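Long-range contacts in (S)-ureidoglycine--glyoxylate transaminase (Bacillus subtilis, PDB 3ISL), which transfers the amino group of (S)-ureidoglycine to glyoxylate, yielding oxalurate and glycine, with pyridoxal 5'-phosphate as cofactor in purine breakdown: residues Asn61-Ile67 and Met206-Asn212; Pro92-Arg96 and Cys117-Phe123; Gly335-Arg339 and Ala351-Gly355; Lys373-Leu377 and Ala403-Tyr407. One frame throughout, in Å; residues are numbered along the deposited sequence.

Contacts 1 and 2 belong to the same mixed sheet of this class-V aminotransferase. Contact 1 joins strand 63-68, the outermost strand within this chain, to its antiparallel neighbour 206-211. Contact 2 lies toward the other side, at the ends of strands 88-93 and 111-116, its centre about 27 Å from that of contact 1. Along the chain it falls between the two strands of contact 1. Contacts 3 and 4 follow later. Contact 3 ties helix 335-346 to the loop 351-355, with nearest atoms about 4 Å from contact 2. Contact 4 pairs helices 373-389 and 398-408. Contacts 1 and 2 thus build the cofactor-binding sheet, while 3 and 4 lie across the chain's centre from contact 1.

Contact 1 (Asn61-Ile67 and Met206-Asn212); sequences NRWAYPI and MAPITYN
This is an antiparallel strand pair. It joins strand 63-68, the outermost of the sheet within this chain, to strand 206-211, at 156°. Y65 and I209 form a hydrogen-bonded pair, with Y65 N to I209 O and I209 N to Y65 O both 3.0 Å. I67 and A207 make a second such pair, and the A207 side chain is about 7 Å from the bound PLP. A64 faces T210, and P66 faces P208, as non-hydrogen-bonded pairs.

W63, Y65, I67, A207, I209 and Y211 share one face. CB of W63 sits over the Y211 ring, 3.6 Å from its centroid, a CH-pi contact. The W63 five-membered ring is almost parallel to the Y211 ring but slid well aside. Y65 OH donates to Y211 OH at 2.8 Å, and each oxygen lies at the edge of the other ring. Y211 OH also bonds E255. A phenylalanine in place of Y211 would probably leave Y65 OH without this acceptor and E255 without its hydroxyl partner.

On the other face, T210 OG1 lies anti to its backbone N (chi1 -168°) and donates to W63 O at 2.7 Å. N61 ND2 reaches the same OG1 at 3.2 Å, in its own amide plane. W63 O also accepts from Y211 N. The T210 hydroxyl thus both gives and receives, linking the N61 amide to the strand backbone within a buried contact.

Contact 2 (Pro92-Arg96 and Cys117-Phe123); sequences PIYGR and CEWGTVF
One backbone bond joins the segments: C117 N donates to I93 O at 3.2 Å, nearly straight on to the carbonyl. Beyond it the chain 118-121 makes a type II turn, closed by T121 N to E118 O. T121 OG1 also donates to E118 O, so that oxygen takes two bonds. G120 sits at phi 109°, where a side chain would jam against the preceding carbonyl.

Y94 and W119 carry much of the side-chain contact. W119 CG stands opposite its own carbonyl carbon (chi1 -74°), which lays the indole along the backbone of 94-96. G95 CA stands over its five-membered ring, 3.8 Å from the centroid, as a CH-pi contact. At the far end of the indole, CH2 meets R96 CB at 3.8 Å. With W119 cut back to alanine, a gap would probably open beside G95 and R96.

Y94 CB touches C117 SG at 3.5 Å, and this sulfur lies over the centre of the F123 ring. F123 CE2 reaches P92 CB at 3.6 Å. At the tip of its ring, Y94 OH bonds the backbone O of V143, a residue of the PLP pocket.

A water bridges the segments. It donates to Y94 O at 2.6 Å and to T121 O, and accepts from G120 N.

These are the end of strand 88-93 and the loops that follow it and parallel strand 111-116, with helix 96-107 as the crossover between them. Such beta-alpha-beta units build the PLP-binding sheet of this fold, and the R96 side chain comes within about 6 Å of the bound cofactor.

Contact 3 (Gly335-Arg339 and Ala351-Gly355); sequences GESVR and ASSFG
E336 meets S352 at the start of helix 335-346, in the later part of the class-V aminotransferase fold. From this helix the chain returns through strand 348-349 to the loop before strand 361-365. One hydroxyl-to-carboxylate bond joins helix and loop, and R339 of the same helix steadies the carboxylate.

The E336 side chain starts at CB, which does not face the loop. It runs to CG and then bends at chi2 (51°), which turns the carboxylate toward S352 and R339. CD lies 3.5 Å from S352 OG. At the tip, OE1 accepts from S352 OG at 2.6 Å, met on its syn side but 28° out of the carboxylate plane. OE2 takes both bonds from R339 in an intrahelical salt bridge.

R339 grips that single oxygen side-on, and OE2 lies in the guanidinium plane. NH2 meets it nearly along the C-O axis, NE from above the carboxylate plane. R339 CD passes S352 OG at 3.5 Å, so the serine hydroxyl lies beside both the arginine chain and the carboxylate. The positive charge alongside would probably help keep E336 ionised.

G335 O bonds W362 and S352 O bonds R363, both on strand 361-365. Thus helix start and loop each have a tie to that strand.

The rim of the F354 ring comes near OE2. Its plane is turned 47° from the carboxylate plane, and its CZ stands 4.1 Å from E336 OE2.

Contact 4 (Lys373-Leu377 and Ala403-Tyr407); sequences KENVL and ALDVY
K373 and Y407 slide past each other in opposite directions, with the lysine chain laid over one face of the tyrosine ring. K373 CB lies 3.9 Å from the ring centroid, a CH-pi contact. Further out the chain bends at chi3 (-64°) and again at chi4, and so folds the amine back onto the same ring. NZ ends 3.5 Å from the centroid as a cation-pi contact. It stands toward the rim, nearest to Y407 CD2. The nearly eclipsed chi4 makes the exact place of NZ less certain. The ring is thus met twice on one face, by the root and by the tip of a single side chain.

The edge of the Y407 ring is met by two more residues of helix 373-389. L377 CD1 approaches in the ring plane, 3.9 Å from Y407 CE2. V376 comes in beside the hydroxyl, its CB 3.3 Å from Y407 OH. That hydroxyl is hydrogen-bonded to H298, so its polar partner lies on a third helix.

L377 also serves the other end of the contact. Its CD1 branch rests on A403 CB at 3.8 Å. Its CD2 branch touches CD2 of L404, and these two side chains cross at about a right angle.

The helix segments run nearly antiparallel, at 160°, with axes 11.3 Å apart at closest. That wide spacing is spanned by the long Y407, K373 and L377 side chains. Helix 288-308 flanks both: K373 touches H298, H297, H298 and A301 meet Y407, and V406 packs on A301 and A304. The last modelled helix, 398-408, thus packs against helices 373-389 and 288-308.

Contact 1 (Asn61-Ile67 and Met206-Asn212)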
loop_
_atom_site.group_PDB
_atom_site.type_symbol
_atom_site.label_atom_id
_atom_site.label_comp_id
_atom_site.label_asym_id
_atom_site.label_seq_id
_atom_site.Cartn_x
_atom_site.Cartn_y
_atom_site.Cartn_z
ATOM N N ASN A 61 -1.990 20.246 13.491
ATOM C CA ASN A 61 -2.850 19.086 13.833
ATOM C C ASN A 61 -2.030 17.984 14.519
ATOM O O ASN A 61 -0.944 17.611 14.007
ATOM C CB ASN A 61 -3.421 18.432 12.554
ATOM C CG ASN A 61 -4.554 19.211 11.932
ATOM O OD1 ASN A 61 -5.202 20.010 12.594
ATOM N ND2 ASN A 61 -4.810 18.964 10.626
ATOM N N ARG A 62 -2.554 17.430 15.603
ATOM C CA ARG A 62 -2.015 16.213 16.210
ATOM C C ARG A 62 -2.004 15.088 15.200
ATOM O O ARG A 62 -1.075 14.266 15.188
ATOM C CB ARG A 62 -2.822 15.801 17.465
ATOM C CG ARG A 62 -2.049 14.805 18.416
ATOM C CD ARG A 62 -2.670 14.639 19.865
ATOM N NE ARG A 62 -2.672 15.900 20.650
ATOM C CZ ARG A 62 -3.744 16.685 20.833
ATOM N NH1 ARG A 62 -4.935 16.357 20.302
ATOM N NH2 ARG A 62 -3.631 17.806 21.544
ATOM N N TRP A 63 -3.027 15.030 14.342
ATOM C CA TRP A 63 -3.170 13.884 13.425
ATOM C C TRP A 63 -2.533 14.199 12.023
ATOM O O TRP A 63 -3.095 14.995 11.227
ATOM C CB TRP A 63 -4.640 13.416 13.368
ATOM C CG TRP A 63 -5.225 13.086 14.781
ATOM C CD1 TRP A 63 -5.149 11.884 15.425
ATOM C CD2 TRP A 63 -5.856 13.996 15.728
ATOM N NE1 TRP A 63 -5.703 11.973 16.697
ATOM C CE2 TRP A 63 -6.129 13.255 16.911
ATOM C CE3 TRP A 63 -6.194 15.375 15.700
ATOM C CZ2 TRP A 63 -6.792 13.838 18.065
ATOM C CZ3 TRP A 63 -6.837 15.970 16.862
ATOM C CH2 TRP A 63 -7.119 15.192 18.012
ATOM N N ALA A 64 -1.345 13.619 11.772
ATOM C CA ALA A 64 -0.681 13.675 10.473
ATOM C C ALA A 64 0.240 12.463 10.357
ATOM O O ALA A 64 1.194 12.368 11.083
ATOM C CB ALA A 64 0.096 14.975 10.314
ATOM N N TYR A 65 -0.078 11.553 9.452
ATOM C CA TYR A 65 0.539 10.219 9.416
ATOM C C TYR A 65 0.133 9.590 8.139
ATOM O O TYR A 65 -0.884 9.970 7.580
ATOM C CB TYR A 65 0.144 9.362 10.649
ATOM C CG TYR A 65 -1.364 9.095 10.844
ATOM C CD1 TYR A 65 -2.137 9.890 11.705
ATOM C CD2 TYR A 65 -1.993 8.057 10.179
ATOM C CE1 TYR A 65 -3.529 9.631 11.908
ATOM C CE2 TYR A 65 -3.368 7.800 10.353
ATOM C CZ TYR A 65 -4.111 8.595 11.204
ATOM O OH TYR A 65 -5.439 8.301 11.349
ATOM N N PRO A 66 0.941 8.662 7.607
ATOM C CA PRO A 66 0.544 8.075 6.327
ATOM C C PRO A 66 -0.387 6.846 6.485
ATOM O O PRO A 66 -0.365 6.184 7.480
ATOM C CB PRO A 66 1.877 7.593 5.726
ATOM C CG PRO A 66 2.735 7.374 6.863
ATOM C CD PRO A 66 2.294 8.261 8.010
ATOM N N ILE A 67 -1.176 6.552 5.480
ATOM C CA ILE A 67 -1.837 5.261 5.475
ATOM C C ILE A 67 -1.216 4.462 4.306
ATOM O O ILE A 67 -0.654 5.038 3.341
ATOM C CB ILE A 67 -3.437 5.344 5.382
ATOM C CG1 ILE A 67 -3.869 5.810 4.027
ATOM C CG2 ILE A 67 -4.143 6.200 6.459
ATOM C CD1 ILE A 67 -4.453 4.610 3.212
ATOM N N MET A 206 1.898 5.171 -0.880
ATOM C CA MET A 206 1.477 5.605 0.461
ATOM C C MET A 206 0.774 6.909 0.332
ATOM O O MET A 206 0.966 7.598 -0.694
ATOM C CB MET A 206 2.643 5.678 1.460
ATOM C CG MET A 206 2.676 4.562 2.568
ATOM S SD MET A 206 4.074 5.147 3.502
ATOM C CE MET A 206 4.099 4.254 5.054
ATOM N N ALA A 207 -0.083 7.212 1.328
ATOM C CA ALA A 207 -0.926 8.372 1.283
ATOM C C ALA A 207 -0.865 9.117 2.643
ATOM O O ALA A 207 -1.497 8.719 3.598
ATOM C CB ALA A 207 -2.354 7.958 0.954
ATOM N N PRO A 208 -0.070 10.173 2.731
ATOM C CA PRO A 208 -0.007 11.033 3.941
ATOM C C PRO A 208 -1.329 11.778 4.132
ATOM O O PRO A 208 -1.851 12.378 3.176
ATOM C CB PRO A 208 1.083 12.079 3.616
ATOM C CG PRO A 208 1.770 11.605 2.404
ATOM C CD PRO A 208 0.843 10.616 1.673
ATOM N N ILE A 209 -1.829 11.754 5.351
ATOM C CA ILE A 209 -3.097 12.420 5.663
ATOM C C ILE A 209 -2.896 13.294 6.840
ATOM O O ILE A 209 -2.010 13.042 7.642
ATOM C CB ILE A 209 -4.281 11.440 5.937
ATOM C CG1 ILE A 209 -4.030 10.601 7.176
ATOM C CG2 ILE A 209 -4.529 10.525 4.749
ATOM C CD1 ILE A 209 -5.251 9.656 7.560
ATOM N N THR A 210 -3.731 14.315 6.955
ATOM C CA THR A 210 -3.803 15.070 8.153
ATOM C C THR A 210 -5.250 15.485 8.404
ATOM O O THR A 210 -6.039 15.732 7.458
ATOM C CB THR A 210 -2.845 16.337 8.115
ATOM O OG1 THR A 210 -2.733 16.918 9.412
ATOM C CG2 THR A 210 -3.286 17.372 7.127
ATOM N N TYR A 211 -5.574 15.644 9.681
ATOM C CA TYR A 211 -6.873 16.157 10.061
ATOM C C TYR A 211 -6.880 16.695 11.496
ATOM O O TYR A 211 -5.977 16.397 12.262
ATOM C CB TYR A 211 -7.937 15.091 9.856
ATOM C CG TYR A 211 -7.707 13.825 10.637
ATOM C CD1 TYR A 211 -8.127 13.693 11.979
ATOM C CD2 TYR A 211 -7.096 12.733 10.033
ATOM C CE1 TYR A 211 -7.946 12.464 12.679
ATOM C CE2 TYR A 211 -6.910 11.545 10.715
ATOM C CZ TYR A 211 -7.307 11.425 12.024
ATOM O OH TYR A 211 -7.088 10.233 12.624
ATOM N N ASN A 212 -7.889 17.523 11.799
ATOM C CA ASN A 212 -8.039 18.266 13.077
ATOM C C ASN A 212 -8.976 17.571 14.037
ATOM O O ASN A 212 -9.412 16.443 13.782
ATOM C CB ASN A 212 -8.477 19.755 12.838
ATOM C CG ASN A 212 -9.850 19.901 12.113
ATOM O OD1 ASN A 212 -10.611 18.954 11.969
ATOM N ND2 ASN A 212 -10.147 21.109 11.671
#

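Contact 2 (Pro92-Arg96 and Cys117-Phe123)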
loop_
_atom_site.group_PDB
_atom_site.type_symbol
_atom_site.label_atom_id
_atom_site.label_comp_id
_atom_site.label_asym_id
_atom_site.label_seq_id
_atom_site.Cartn_x
_atom_site.Cartn_y
_atom_site.Cartn_z
ATOM N N PRO A 92 -17.943 19.813 -5.281
ATOM C CA PRO A 92 -17.858 20.597 -6.506
ATOM C C PRO A 92 -16.792 19.957 -7.386
ATOM O O PRO A 92 -15.656 19.874 -6.984
ATOM C CB PRO A 92 -17.412 22.011 -6.028
ATOM C CG PRO A 92 -17.411 21.982 -4.527
ATOM C CD PRO A 92 -17.248 20.459 -4.159
ATOM N N ILE A 93 -17.174 19.577 -8.599
ATOM C CA ILE A 93 -16.364 18.811 -9.523
ATOM C C ILE A 93 -15.947 19.616 -10.747
ATOM O O ILE A 93 -16.787 20.147 -11.472
ATOM C CB ILE A 93 -17.173 17.618 -9.972
ATOM C CG1 ILE A 93 -17.399 16.665 -8.775
ATOM C CG2 ILE A 93 -16.461 16.844 -11.137
ATOM C CD1 ILE A 93 -18.647 15.768 -9.048
ATOM N N TYR A 94 -14.640 19.750 -10.966
ATOM C CA TYR A 94 -14.186 20.493 -12.164
ATOM C C TYR A 94 -13.182 19.653 -12.986
ATOM O O TYR A 94 -12.554 20.131 -13.949
ATOM C CB TYR A 94 -13.630 21.869 -11.773
ATOM C CG TYR A 94 -12.480 21.825 -10.793
ATOM C CD1 TYR A 94 -12.697 21.641 -9.412
ATOM C CD2 TYR A 94 -11.166 21.904 -11.251
ATOM C CE1 TYR A 94 -11.635 21.588 -8.558
ATOM C CE2 TYR A 94 -10.105 21.854 -10.410
ATOM C CZ TYR A 94 -10.323 21.712 -9.078
ATOM O OH TYR A 94 -9.213 21.621 -8.296
ATOM N N GLY A 95 -13.050 18.383 -12.606
ATOM C CA GLY A 95 -12.258 17.458 -13.407
ATOM C C GLY A 95 -12.433 16.024 -12.981
ATOM O O GLY A 95 -13.334 15.716 -12.215
ATOM N N ARG A 96 -11.570 15.145 -13.493
ATOM C CA ARG A 96 -11.769 13.714 -13.329
ATOM C C ARG A 96 -11.738 13.261 -11.885
ATOM O O ARG A 96 -12.487 12.383 -11.509
ATOM C CB ARG A 96 -10.752 12.896 -14.159
ATOM C CG ARG A 96 -10.510 11.455 -13.603
ATOM C CD ARG A 96 -9.041 10.958 -13.872
ATOM N NE ARG A 96 -8.568 11.235 -15.276
ATOM C CZ ARG A 96 -7.340 11.665 -15.646
ATOM N NH1 ARG A 96 -6.359 11.896 -14.758
ATOM N NH2 ARG A 96 -7.100 11.894 -16.932
ATOM N N CYS A 117 -18.617 22.080 -13.255
ATOM C CA CYS A 117 -18.334 23.100 -14.248
ATOM C C CYS A 117 -17.490 22.578 -15.403
ATOM O O CYS A 117 -16.987 21.447 -15.355
ATOM C CB CYS A 117 -17.692 24.370 -13.640
ATOM S SG CYS A 117 -16.072 24.112 -12.949
ATOM N N GLU A 118 -17.327 23.441 -16.418
ATOM C CA GLU A 118 -16.585 23.091 -17.593
ATOM C C GLU A 118 -15.130 22.712 -17.315
ATOM O O GLU A 118 -14.398 23.456 -16.679
ATOM C CB GLU A 118 -16.599 24.238 -18.620
ATOM C CG GLU A 118 -16.786 23.682 -19.998
ATOM C CD GLU A 118 -16.285 24.547 -21.133
ATOM O OE1 GLU A 118 -16.987 24.555 -22.172
ATOM O OE2 GLU A 118 -15.201 25.164 -21.035
ATOM N N TRP A 119 -14.706 21.595 -17.901
ATOM C CA TRP A 119 -13.332 21.169 -17.787
ATOM C C TRP A 119 -12.440 22.216 -18.437
ATOM O O TRP A 119 -12.684 22.630 -19.579
ATOM C CB TRP A 119 -13.105 19.761 -18.342
ATOM C CG TRP A 119 -13.641 18.689 -17.468
ATOM C CD1 TRP A 119 -14.646 18.799 -16.553
ATOM C CD2 TRP A 119 -13.205 17.324 -17.426
ATOM N NE1 TRP A 119 -14.872 17.577 -15.950
ATOM C CE2 TRP A 119 -13.977 16.665 -16.444
ATOM C CE3 TRP A 119 -12.218 16.600 -18.106
ATOM C CZ2 TRP A 119 -13.816 15.311 -16.141
ATOM C CZ3 TRP A 119 -12.035 15.246 -17.783
ATOM C CH2 TRP A 119 -12.849 14.626 -16.814
ATOM N N GLY A 120 -11.466 22.681 -17.652
ATOM C CA GLY A 120 -10.531 23.722 -18.064
ATOM C C GLY A 120 -10.808 25.026 -17.336
ATOM O O GLY A 120 -10.042 25.984 -17.463
ATOM N N THR A 121 -11.916 25.083 -16.594
ATOM C CA THR A 121 -12.220 26.258 -15.785
ATOM C C THR A 121 -12.358 25.789 -14.318
ATOM O O THR A 121 -12.216 24.559 -14.028
ATOM C CB THR A 121 -13.533 26.998 -16.263
ATOM O OG1 THR A 121 -14.682 26.286 -15.803
ATOM C CG2 THR A 121 -13.618 27.132 -17.822
ATOM N N VAL A 122 -12.629 26.732 -13.409
ATOM C CA VAL A 122 -12.915 26.420 -11.986
ATOM C C VAL A 122 -14.205 27.176 -11.576
ATOM O O VAL A 122 -14.635 28.053 -12.286
ATOM C CB VAL A 122 -11.720 26.775 -10.999
ATOM C CG1 VAL A 122 -10.396 26.044 -11.372
ATOM C CG2 VAL A 122 -11.490 28.322 -10.861
ATOM N N PHE A 123 -14.752 26.881 -10.401
ATOM C CA PHE A 123 -15.881 27.633 -9.816
ATOM C C PHE A 123 -15.499 29.020 -9.270
ATOM O O PHE A 123 -14.399 29.201 -8.780
ATOM C CB PHE A 123 -16.487 26.823 -8.663
ATOM C CG PHE A 123 -17.092 25.509 -9.111
ATOM C CD1 PHE A 123 -18.395 25.466 -9.576
ATOM C CD2 PHE A 123 -16.343 24.339 -9.079
ATOM C CE1 PHE A 123 -18.973 24.246 -9.981
ATOM C CE2 PHE A 123 -16.879 23.107 -9.452
ATOM C CZ PHE A 123 -18.218 23.060 -9.925
HETATM O O HOH W 1 -11.148 22.157 -14.837
#

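Contact 3 (Gly335-Arg339 and Ala351-Gly355)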
loop_
_atom_site.group_PDB
_atom_site.type_symbol
_atom_site.label_atom_id
_atom_site.label_comp_id
_atom_site.label_asym_id
_atom_site.label_seq_id
_atom_site.Cartn_x
_atom_site.Cartn_y
_atom_site.Cartn_z
ATOM N N GLY A 335 -1.842 12.365 -31.512
ATOM C CA GLY A 335 -1.223 12.661 -30.230
ATOM C C GLY A 335 -0.670 11.409 -29.563
ATOM O O GLY A 335 0.325 11.475 -28.793
ATOM N N GLU A 336 -1.304 10.273 -29.830
ATOM C CA GLU A 336 -0.816 9.028 -29.271
ATOM C C GLU A 336 0.501 8.621 -29.961
ATOM O O GLU A 336 1.375 8.050 -29.321
ATOM C CB GLU A 336 -1.889 7.932 -29.395
ATOM C CG GLU A 336 -1.888 6.883 -28.243
ATOM C CD GLU A 336 -1.917 7.519 -26.811
ATOM O OE1 GLU A 336 -2.493 8.622 -26.647
ATOM O OE2 GLU A 336 -1.355 6.904 -25.857
ATOM N N SER A 337 0.608 8.912 -31.267
ATOM C CA SER A 337 1.772 8.497 -32.054
ATOM C C SER A 337 2.935 9.304 -31.534
ATOM O O SER A 337 4.034 8.745 -31.369
ATOM C CB SER A 337 1.571 8.764 -33.547
ATOM O OG SER A 337 2.781 8.664 -34.284
ATOM N N VAL A 338 2.684 10.601 -31.273
ATOM C CA VAL A 338 3.706 11.496 -30.703
ATOM C C VAL A 338 4.195 11.041 -29.353
ATOM O O VAL A 338 5.388 11.033 -29.119
ATOM C CB VAL A 338 3.269 12.956 -30.636
ATOM C CG1 VAL A 338 4.232 13.716 -29.711
ATOM C CG2 VAL A 338 3.219 13.577 -32.117
ATOM N N ARG A 339 3.278 10.612 -28.493
ATOM C CA ARG A 339 3.621 10.162 -27.146
ATOM C C ARG A 339 4.436 8.853 -27.163
ATOM O O ARG A 339 5.446 8.704 -26.409
ATOM C CB ARG A 339 2.370 10.073 -26.264
ATOM C CG ARG A 339 2.591 9.320 -24.958
ATOM C CD ARG A 339 1.308 9.268 -24.101
ATOM N NE ARG A 339 0.624 8.016 -24.402
ATOM C CZ ARG A 339 0.960 6.849 -23.857
ATOM N NH1 ARG A 339 1.933 6.804 -22.935
ATOM N NH2 ARG A 339 0.315 5.735 -24.230
ATOM N N ALA A 351 2.097 12.582 -20.722
ATOM C CA ALA A 351 0.781 11.964 -20.542
ATOM C C ALA A 351 -0.168 12.331 -21.675
ATOM O O ALA A 351 -0.153 13.462 -22.156
ATOM C CB ALA A 351 0.228 12.376 -19.188
ATOM N N SER A 352 -0.996 11.383 -22.101
ATOM C CA SER A 352 -2.139 11.712 -22.948
ATOM C C SER A 352 -3.308 12.032 -22.025
ATOM O O SER A 352 -3.159 12.052 -20.807
ATOM C CB SER A 352 -2.522 10.538 -23.862
ATOM O OG SER A 352 -1.800 10.573 -25.094
ATOM N N SER A 353 -4.471 12.291 -22.609
ATOM C CA SER A 353 -5.713 12.373 -21.864
ATOM C C SER A 353 -6.646 11.255 -22.299
ATOM O O SER A 353 -6.667 10.860 -23.484
ATOM C CB SER A 353 -6.383 13.697 -22.137
ATOM O OG SER A 353 -5.671 14.737 -21.519
ATOM N N PHE A 354 -7.412 10.734 -21.349
ATOM C CA PHE A 354 -8.471 9.775 -21.679
ATOM C C PHE A 354 -9.815 10.348 -21.198
ATOM O O PHE A 354 -9.846 11.154 -20.254
ATOM C CB PHE A 354 -8.107 8.357 -21.178
ATOM C CG PHE A 354 -6.899 7.765 -21.900
ATOM C CD1 PHE A 354 -7.018 7.291 -23.233
ATOM C CD2 PHE A 354 -5.629 7.731 -21.281
ATOM C CE1 PHE A 354 -5.883 6.757 -23.932
ATOM C CE2 PHE A 354 -4.479 7.206 -21.967
ATOM C CZ PHE A 354 -4.608 6.726 -23.296
ATOM N N GLY A 355 -10.916 10.028 -21.870
ATOM C CA GLY A 355 -12.175 10.727 -21.515
ATOM C C GLY A 355 -12.307 11.992 -22.350
ATOM O O GLY A 355 -11.738 12.062 -23.428
#

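Contact 4 (Lys373-Leu377 and Ala403-Tyr407)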
loop_
_atom_site.group_PDB
_atom_site.type_symbol
_atom_site.label_atom_id
_atom_site.label_comp_id
_atom_site.label_asym_id
_atom_site.label_seq_id
_atom_site.Cartn_x
_atom_site.Cartn_y
_atom_site.Cartn_z
ATOM N N LYS A 373 15.899 21.646 -14.516
ATOM C CA LYS A 373 16.227 22.230 -15.816
ATOM C C LYS A 373 16.628 21.230 -16.885
ATOM O O LYS A 373 16.231 21.390 -18.030
ATOM C CB LYS A 373 17.305 23.258 -15.665
ATOM C CG LYS A 373 18.735 22.711 -15.639
ATOM C CD LYS A 373 19.717 23.895 -15.290
ATOM C CE LYS A 373 19.635 24.896 -16.411
ATOM N NZ LYS A 373 18.449 24.381 -17.218
ATOM N N GLU A 374 17.348 20.167 -16.522
ATOM C CA GLU A 374 17.770 19.161 -17.499
ATOM C C GLU A 374 16.563 18.471 -18.192
ATOM O O GLU A 374 16.581 18.227 -19.430
ATOM C CB GLU A 374 18.696 18.087 -16.851
ATOM C CG GLU A 374 20.057 18.676 -16.354
ATOM C CD GLU A 374 20.003 19.107 -14.874
ATOM O OE1 GLU A 374 18.912 19.379 -14.306
ATOM O OE2 GLU A 374 21.067 19.159 -14.268
ATOM N N ASN A 375 15.543 18.158 -17.389
ATOM C CA ASN A 375 14.336 17.450 -17.859
ATOM C C ASN A 375 13.472 18.432 -18.685
ATOM O O ASN A 375 12.907 18.091 -19.744
ATOM C CB ASN A 375 13.502 16.942 -16.679
ATOM C CG ASN A 375 13.832 15.601 -16.279
ATOM O OD1 ASN A 375 12.987 14.882 -15.679
ATOM N ND2 ASN A 375 15.048 15.181 -16.582
ATOM N N VAL A 376 13.397 19.677 -18.218
ATOM C CA VAL A 376 12.661 20.650 -18.974
ATOM C C VAL A 376 13.305 20.859 -20.343
ATOM O O VAL A 376 12.649 20.867 -21.350
ATOM C CB VAL A 376 12.552 21.975 -18.208
ATOM C CG1 VAL A 376 12.185 23.066 -19.183
ATOM C CG2 VAL A 376 11.446 21.830 -17.153
ATOM N N LEU A 377 14.621 20.996 -20.390
ATOM C CA LEU A 377 15.312 21.088 -21.693
ATOM C C LEU A 377 15.129 19.826 -22.568
ATOM O O LEU A 377 14.864 19.932 -23.772
ATOM C CB LEU A 377 16.804 21.374 -21.460
ATOM C CG LEU A 377 17.378 22.798 -21.367
ATOM C CD1 LEU A 377 16.450 23.984 -21.500
ATOM C CD2 LEU A 377 18.459 23.028 -20.320
ATOM N N ALA A 403 13.674 28.554 -23.674
ATOM C CA ALA A 403 13.824 28.029 -22.315
ATOM C C ALA A 403 15.184 28.438 -21.762
ATOM O O ALA A 403 15.252 28.820 -20.619
ATOM C CB ALA A 403 13.646 26.490 -22.270
ATOM N N LEU A 404 16.250 28.441 -22.594
ATOM C CA LEU A 404 17.571 28.881 -22.137
ATOM C C LEU A 404 17.617 30.357 -21.729
ATOM O O LEU A 404 18.238 30.694 -20.731
ATOM C CB LEU A 404 18.699 28.545 -23.119
ATOM C CG LEU A 404 19.044 27.041 -23.216
ATOM C CD1 LEU A 404 19.859 26.718 -24.490
ATOM C CD2 LEU A 404 19.750 26.570 -21.937
ATOM N N ASP A 405 17.011 31.234 -22.533
ATOM C CA ASP A 405 16.775 32.607 -22.098
ATOM C C ASP A 405 16.158 32.699 -20.705
ATOM O O ASP A 405 16.626 33.465 -19.892
ATOM C CB ASP A 405 15.912 33.337 -23.103
ATOM C CG ASP A 405 16.637 33.529 -24.435
ATOM O OD1 ASP A 405 17.871 33.339 -24.455
ATOM O OD2 ASP A 405 15.988 33.847 -25.457
ATOM N N VAL A 406 15.096 31.952 -20.423
ATOM C CA VAL A 406 14.565 32.084 -19.071
ATOM C C VAL A 406 15.518 31.586 -17.997
ATOM O O VAL A 406 15.579 32.175 -16.895
ATOM C CB VAL A 406 13.051 31.683 -18.855
ATOM C CG1 VAL A 406 12.382 31.166 -20.088
ATOM C CG2 VAL A 406 12.855 30.827 -17.633
ATOM N N TYR A 407 16.302 30.552 -18.320
ATOM C CA TYR A 407 17.237 30.003 -17.328
ATOM C C TYR A 407 18.408 30.951 -17.128
ATOM O O TYR A 407 18.905 31.083 -16.018
ATOM C CB TYR A 407 17.740 28.597 -17.675
ATOM C CG TYR A 407 16.697 27.523 -17.389
ATOM C CD1 TYR A 407 16.093 27.445 -16.126
ATOM C CD2 TYR A 407 16.343 26.567 -18.365
ATOM C CE1 TYR A 407 15.103 26.475 -15.848
ATOM C CE2 TYR A 407 15.368 25.588 -18.091
ATOM C CZ TYR A 407 14.776 25.536 -16.853
ATOM O OH TYR A 407 13.833 24.564 -16.613
#